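Local structure of protein Dok-7 (Mus musculus, 3ML4) at residues 69-74 and 115-120; 73-78 and 146-151. The protein is a cytoplasmic adaptor that dimerises to activate the receptor tyrosine kinase MuSK at the neuromuscular synapse and binds phosphoinositides through its PH domain. All blocks are in the same frame, centred on the assembly; numbering follows the deposited sequence.

Contact 1 (69-74 and 115-120)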
loop_
_atom_site.group_PDB
_atom_site.type_symbol
_atom_site.label_atom_id
_atom_site.label_comp_id
_atom_site.label_asym_id
_atom_site.label_seq_id
_atom_site.Cartn_x
_atom_site.Cartn_y
_atom_site.Cartn_z
ATOM N N LEU B 69 -5.185 5.936 14.274
ATOM C CA LEU B 69 -5.439 7.330 14.601
ATOM C C LEU B 69 -6.432 7.451 15.744
ATOM O O LEU B 69 -7.317 6.613 15.899
ATOM C CB LEU B 69 -5.959 8.075 13.378
ATOM C CG LEU B 69 -4.878 8.686 12.489
ATOM C CD1 LEU B 69 -4.430 7.707 11.418
ATOM C CD2 LEU B 69 -5.413 9.945 11.855
ATOM N N GLU B 70 -6.288 8.513 16.527
ATOM C CA GLU B 70 -7.122 8.745 17.705
ATOM C C GLU B 70 -7.119 10.248 18.021
ATOM O O GLU B 70 -6.089 10.789 18.425
ATOM C CB GLU B 70 -6.600 7.893 18.877
ATOM C CG GLU B 70 -6.994 8.331 20.278
ATOM C CD GLU B 70 -8.223 7.644 20.808
ATOM O OE1 GLU B 70 -8.161 6.425 21.051
ATOM O OE2 GLU B 70 -9.247 8.328 21.007
ATOM N N PRO B 71 -8.258 10.931 17.789
ATOM C CA PRO B 71 -8.446 12.358 18.063
ATOM C C PRO B 71 -8.988 12.680 19.452
ATOM O O PRO B 71 -9.528 11.807 20.119
ATOM C CB PRO B 71 -9.485 12.765 17.019
ATOM C CG PRO B 71 -10.329 11.533 16.846
ATOM C CD PRO B 71 -9.456 10.339 17.165
ATOM N N ALA B 72 -8.832 13.937 19.864
ATOM C CA ALA B 72 -9.412 14.499 21.103
ATOM C C ALA B 72 -8.910 13.862 22.401
ATOM O O ALA B 72 -9.694 13.550 23.305
ATOM C CB ALA B 72 -10.952 14.526 21.046
ATOM N N LEU B 73 -7.597 13.671 22.474
ATOM C CA LEU B 73 -6.926 13.302 23.709
ATOM C C LEU B 73 -6.276 14.559 24.265
ATOM O O LEU B 73 -5.597 15.268 23.531
ATOM C CB LEU B 73 -5.838 12.255 23.454
ATOM C CG LEU B 73 -6.168 10.833 22.985
ATOM C CD1 LEU B 73 -4.893 10.127 22.545
ATOM C CD2 LEU B 73 -6.906 10.001 24.036
ATOM N N PRO B 74 -6.494 14.854 25.560
ATOM C CA PRO B 74 -5.833 15.997 26.185
ATOM C C PRO B 74 -4.327 15.772 26.305
ATOM O O PRO B 74 -3.894 14.690 26.712
ATOM C CB PRO B 74 -6.482 16.065 27.571
ATOM C CG PRO B 74 -7.740 15.229 27.461
ATOM C CD PRO B 74 -7.385 14.156 26.500
ATOM N N VAL B 115 -8.674 1.792 8.476
ATOM C CA VAL B 115 -8.169 2.175 9.794
ATOM C C VAL B 115 -9.313 2.612 10.707
ATOM O O VAL B 115 -9.959 3.643 10.491
ATOM C CB VAL B 115 -6.973 3.199 9.719
ATOM C CG1 VAL B 115 -7.017 4.021 8.446
ATOM C CG2 VAL B 115 -6.881 4.093 10.966
ATOM N N HIS B 116 -9.547 1.777 11.718
ATOM C CA HIS B 116 -10.702 1.860 12.600
ATOM C C HIS B 116 -10.233 1.780 14.046
ATOM O O HIS B 116 -9.176 1.209 14.332
ATOM C CB HIS B 116 -11.648 0.690 12.325
ATOM C CG HIS B 116 -12.139 0.619 10.911
ATOM N ND1 HIS B 116 -13.451 0.874 10.566
ATOM C CD2 HIS B 116 -11.501 0.306 9.759
ATOM C CE1 HIS B 116 -13.595 0.733 9.261
ATOM N NE2 HIS B 116 -12.427 0.387 8.748
ATOM N N ARG B 117 -11.014 2.345 14.959
ATOM C CA ARG B 117 -10.671 2.288 16.366
ATOM C C ARG B 117 -11.918 2.075 17.212
ATOM O O ARG B 117 -12.985 2.612 16.909
ATOM C CB ARG B 117 -9.918 3.555 16.791
ATOM C CG ARG B 117 -10.802 4.669 17.309
ATOM C CD ARG B 117 -10.045 5.945 17.552
ATOM N NE ARG B 117 -10.367 6.922 16.521
ATOM C CZ ARG B 117 -11.429 7.717 16.557
ATOM N NH1 ARG B 117 -12.265 7.661 17.593
ATOM N NH2 ARG B 117 -11.654 8.571 15.561
ATOM N N PHE B 118 -11.775 1.284 18.271
ATOM C CA PHE B 118 -12.871 1.007 19.197
ATOM C C PHE B 118 -12.385 1.137 20.631
ATOM O O PHE B 118 -11.403 0.493 21.017
ATOM C CB PHE B 118 -13.408 -0.407 18.988
ATOM C CG PHE B 118 -13.809 -0.715 17.567
ATOM C CD1 PHE B 118 -15.140 -0.648 17.180
ATOM C CD2 PHE B 118 -12.852 -1.096 16.622
ATOM C CE1 PHE B 118 -15.519 -0.947 15.868
ATOM C CE2 PHE B 118 -13.220 -1.388 15.318
ATOM C CZ PHE B 118 -14.560 -1.316 14.941
ATOM N N HIS B 119 -13.061 1.981 21.414
ATOM C CA HIS B 119 -12.786 2.105 22.845
ATOM C C HIS B 119 -13.191 0.818 23.565
ATOM O O HIS B 119 -14.364 0.431 23.556
ATOM C CB HIS B 119 -13.531 3.298 23.450
ATOM C CG HIS B 119 -13.006 4.637 23.020
ATOM N ND1 HIS B 119 -13.817 5.634 22.517
ATOM C CD2 HIS B 119 -11.743 5.128 22.984
ATOM C CE1 HIS B 119 -13.080 6.691 22.218
ATOM N NE2 HIS B 119 -11.819 6.409 22.488
ATOM N N VAL B 120 -12.212 0.157 24.176
ATOM C CA VAL B 120 -12.425 -1.120 24.868
ATOM C C VAL B 120 -11.821 -1.146 26.282
ATOM O O VAL B 120 -11.033 -0.272 26.656
ATOM C CB VAL B 120 -11.849 -2.325 24.059
ATOM C CG1 VAL B 120 -12.433 -2.374 22.634
ATOM C CG2 VAL B 120 -10.316 -2.284 24.028
HETATM O O HOH W 1 -7.476 3.910 14.291
#
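Arg117 does most of the work where strand 115-120 passes strand 69-71, and its guanidinium meets two quite different groups. Leu69 O sits at the edge, 3.1 Å from Arg117 NE, in a weak hydrogen bond bent to 123° at the hydrogen. Over one face, offset toward the rim, comes Pro71 CD, 3.2 Å from Arg117 NH2; the two side chains reach toward each other tip to tip. The arginine chain reaches this place by running extended through chi2 (-173°) and then bending at chi3.

Glu70 crosses the arginine at about a right angle. Its CG lies anti to the backbone N, and the chain then bends at chi2, which carries the carboxylate past the aliphatic part of the arginine, Glu70 OE1 being 4.0 Å from Arg117 CD. The other oxygen, Glu70 OE2, lies near the plane of the imidazole ring, 3.5 Å from His119 NE2. At the far end of the contact Leu69 CD1 and Val115 CG2 make a looser apolar touch at 4.4 Å. Water 1 joins the backbones here: it accepts from Leu69 N at 3.1 Å and donates weakly to His116 O.

In the second shell, Arg109 of helix 98-112 gives weak hydrogen bonds to Leu69 O and Val115 O, and Asp105 of the same helix forms a weak, long ion pair with Arg117. Backbone hydrogen bonds tie Glu70 to Ala83 in one sheet and Phe118 to Leu135 in another. With no direct backbone pairing between the two strands, this is a side-chain and water-mediated interface between the PH and PTB domains of a tandem PH-PTB module.

Contact 2 (73-78 and 146-151); sequences LPYEGL and RDIPPT
Ile148 packs against Leu73, Pro74 and Tyr75, the residues that lead into the turn, and each of its side-chain carbons finds a neighbour there. Ile148 CB lies 4.0 Å from Pro74 O. From it Ile148 CG2, anti to the backbone N, touches both Pro74 O, at 3.2 Å, and the tyrosine ring, where Tyr75 CD1 is 3.7 Å away. The other branch, Ile148 CG1, is anti to the carbonyl carbon (chi1 -61°) and runs obliquely across Leu73, 3.7 Å from Leu73 CD2. At the tip, Ile148 CD1 rests against Leu73 CD2 and, where the two side chains cross at about a right angle, against Pro74 CD.

Leu73 also serves a second partner, since Leu73 CD1 meets Pro150 CG tip to tip at 3.6 Å. An alanine here would remove CG and both methyls, and would probably cost the contact with Pro150 and most of that with Ile148. Tyr75, with CG anti to the backbone N, slides past Ile148 in the opposite direction and brings Tyr75 CE1 to 4.0 Å from Pro149 CD. Glu76 CG lies over one face of the same ring.

Both segments are constrained from within. A type I' beta turn spans Tyr75 to Leu78, with backbone hydrogen bonds between these two residues in both directions. The peptide bond between Ile148 and Pro149 is cis, and paired backbone hydrogen bonds between Arg146 and Thr151 close the opposing loop. Met92 of strand 90-94 touches Tyr75, Pro149 and Pro150, extending the apolar patch on the PH side. What results is loop-to-loop apolar packing between two beta hairpin connections, one linking strands 59-71 and 81-86 of the PH domain, the other strands 141-146 and 151-157 of the PTB domain.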
loop_
_atom_site.group_PDB
_atom_site.type_symbol
_atom_site.label_atom_id
_atom_site.label_comp_id
_atom_site.label_asym_id
_atom_site.label_seq_id
_atom_site.Cartn_x
_atom_site.Cartn_y
_atom_site.Cartn_z
ATOM N N LEU B 73 -7.597 13.671 22.474
ATOM C CA LEU B 73 -6.926 13.302 23.709
ATOM C C LEU B 73 -6.276 14.559 24.265
ATOM O O LEU B 73 -5.597 15.268 23.531
ATOM C CB LEU B 73 -5.838 12.255 23.454
ATOM C CG LEU B 73 -6.168 10.833 22.985
ATOM C CD1 LEU B 73 -4.893 10.127 22.545
ATOM C CD2 LEU B 73 -6.906 10.001 24.036
ATOM N N PRO B 74 -6.494 14.854 25.560
ATOM C CA PRO B 74 -5.833 15.997 26.185
ATOM C C PRO B 74 -4.327 15.772 26.305
ATOM O O PRO B 74 -3.894 14.690 26.712
ATOM C CB PRO B 74 -6.482 16.065 27.571
ATOM C CG PRO B 74 -7.740 15.229 27.461
ATOM C CD PRO B 74 -7.385 14.156 26.500
ATOM N N TYR B 75 -3.546 16.789 25.953
ATOM C CA TYR B 75 -2.098 16.673 25.898
ATOM C C TYR B 75 -1.438 18.048 25.862
ATOM O O TYR B 75 -1.741 18.868 24.986
ATOM C CB TYR B 75 -1.697 15.861 24.664
ATOM C CG TYR B 75 -0.206 15.652 24.484
ATOM C CD1 TYR B 75 0.489 14.734 25.270
ATOM C CD2 TYR B 75 0.500 16.355 23.512
ATOM C CE1 TYR B 75 1.846 14.536 25.105
ATOM C CE2 TYR B 75 1.868 16.160 23.339
ATOM C CZ TYR B 75 2.532 15.251 24.139
ATOM O OH TYR B 75 3.885 15.049 23.974
ATOM N N GLU B 76 -0.547 18.290 26.824
ATOM C CA GLU B 76 0.269 19.518 26.894
ATOM C C GLU B 76 -0.528 20.820 26.755
ATOM O O GLU B 76 -0.105 21.750 26.062
ATOM C CB GLU B 76 1.403 19.477 25.857
ATOM C CG GLU B 76 2.392 18.332 26.029
ATOM C CD GLU B 76 3.280 18.476 27.255
ATOM O OE1 GLU B 76 3.517 19.621 27.708
ATOM O OE2 GLU B 76 3.749 17.432 27.761
ATOM N N GLY B 77 -1.688 20.871 27.407
ATOM C CA GLY B 77 -2.516 22.072 27.438
ATOM C C GLY B 77 -3.494 22.194 26.287
ATOM O O GLY B 77 -4.252 23.158 26.216
ATOM N N LEU B 78 -3.484 21.222 25.381
ATOM C CA LEU B 78 -4.382 21.252 24.221
ATOM C C LEU B 78 -5.432 20.152 24.290
ATOM O O LEU B 78 -5.191 19.094 24.886
ATOM C CB LEU B 78 -3.591 21.185 22.908
ATOM C CG LEU B 78 -3.132 22.526 22.299
ATOM C CD1 LEU B 78 -1.933 23.100 23.029
ATOM C CD2 LEU B 78 -2.816 22.382 20.815
ATOM N N ARG B 146 -2.759 2.467 24.624
ATOM C CA ARG B 146 -3.072 3.019 25.939
ATOM C C ARG B 146 -2.378 4.341 26.170
ATOM O O ARG B 146 -1.342 4.630 25.560
ATOM C CB ARG B 146 -2.566 2.086 27.033
ATOM C CG ARG B 146 -3.584 1.176 27.630
ATOM C CD ARG B 146 -2.965 0.421 28.793
ATOM N NE ARG B 146 -2.975 1.215 30.015
ATOM C CZ ARG B 146 -3.955 1.196 30.911
ATOM N NH1 ARG B 146 -5.014 0.417 30.726
ATOM N NH2 ARG B 146 -3.874 1.957 31.992
ATOM N N ASP B 147 -2.941 5.105 27.105
ATOM C CA ASP B 147 -2.339 6.327 27.646
ATOM C C ASP B 147 -2.289 7.491 26.658
ATOM O O ASP B 147 -2.659 7.367 25.487
ATOM C CB ASP B 147 -0.932 6.075 28.228
ATOM C CG ASP B 147 -0.842 4.802 29.062
ATOM O OD1 ASP B 147 -1.879 4.328 29.572
ATOM O OD2 ASP B 147 0.283 4.273 29.207
ATOM N N ILE B 148 -1.859 8.635 27.175
ATOM C CA ILE B 148 -1.546 9.791 26.366
ATOM C C ILE B 148 -0.127 10.175 26.761
ATOM O O ILE B 148 0.143 10.345 27.948
ATOM C CB ILE B 148 -2.535 10.950 26.610
ATOM C CG1 ILE B 148 -3.961 10.517 26.242
ATOM C CG2 ILE B 148 -2.127 12.173 25.796
ATOM C CD1 ILE B 148 -5.066 11.277 26.968
ATOM N N PRO B 149 0.798 10.245 25.781
ATOM C CA PRO B 149 0.563 9.917 24.366
ATOM C C PRO B 149 0.472 8.401 24.160
ATOM O O PRO B 149 1.198 7.660 24.816
ATOM C CB PRO B 149 1.796 10.497 23.656
ATOM C CG PRO B 149 2.871 10.489 24.686
ATOM C CD PRO B 149 2.195 10.651 26.034
ATOM N N PRO B 150 -0.425 7.942 23.264
ATOM C CA PRO B 150 -0.665 6.503 23.104
ATOM C C PRO B 150 0.593 5.696 22.793
ATOM O O PRO B 150 1.396 6.095 21.949
ATOM C CB PRO B 150 -1.647 6.436 21.929
ATOM C CG PRO B 150 -2.306 7.755 21.915
ATOM C CD PRO B 150 -1.265 8.735 22.350
ATOM N N THR B 151 0.757 4.583 23.502
ATOM C CA THR B 151 1.832 3.628 23.231
ATOM C C THR B 151 1.242 2.254 22.939
ATOM O O THR B 151 0.214 1.882 23.499
ATOM C CB THR B 151 2.837 3.517 24.404
ATOM O OG1 THR B 151 2.145 3.129 25.596
ATOM C CG2 THR B 151 3.549 4.841 24.641
#

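Contact 1 and contact 2 show how one continuous stretch of a domain can meet its neighbour by two different chemistries. Their centres lie about 11 Å apart, and both start from the same piece of PH chain: strand 59-71 serves the first, and the loop that follows it the second; Leu73 and Pro74 lie in both ranges but take part only in contact 2. On the PTB side, 115-120 and 146-151 are separate elements of one domain. The centre of contact 1, mixed polar and apolar and partly buried, lies about 7 Å from the centre of the chain; that of contact 2, apolar and nearer the surface, about 14 Å. Together they join the PH and PTB domains within one subunit, and the partner chain touches neither.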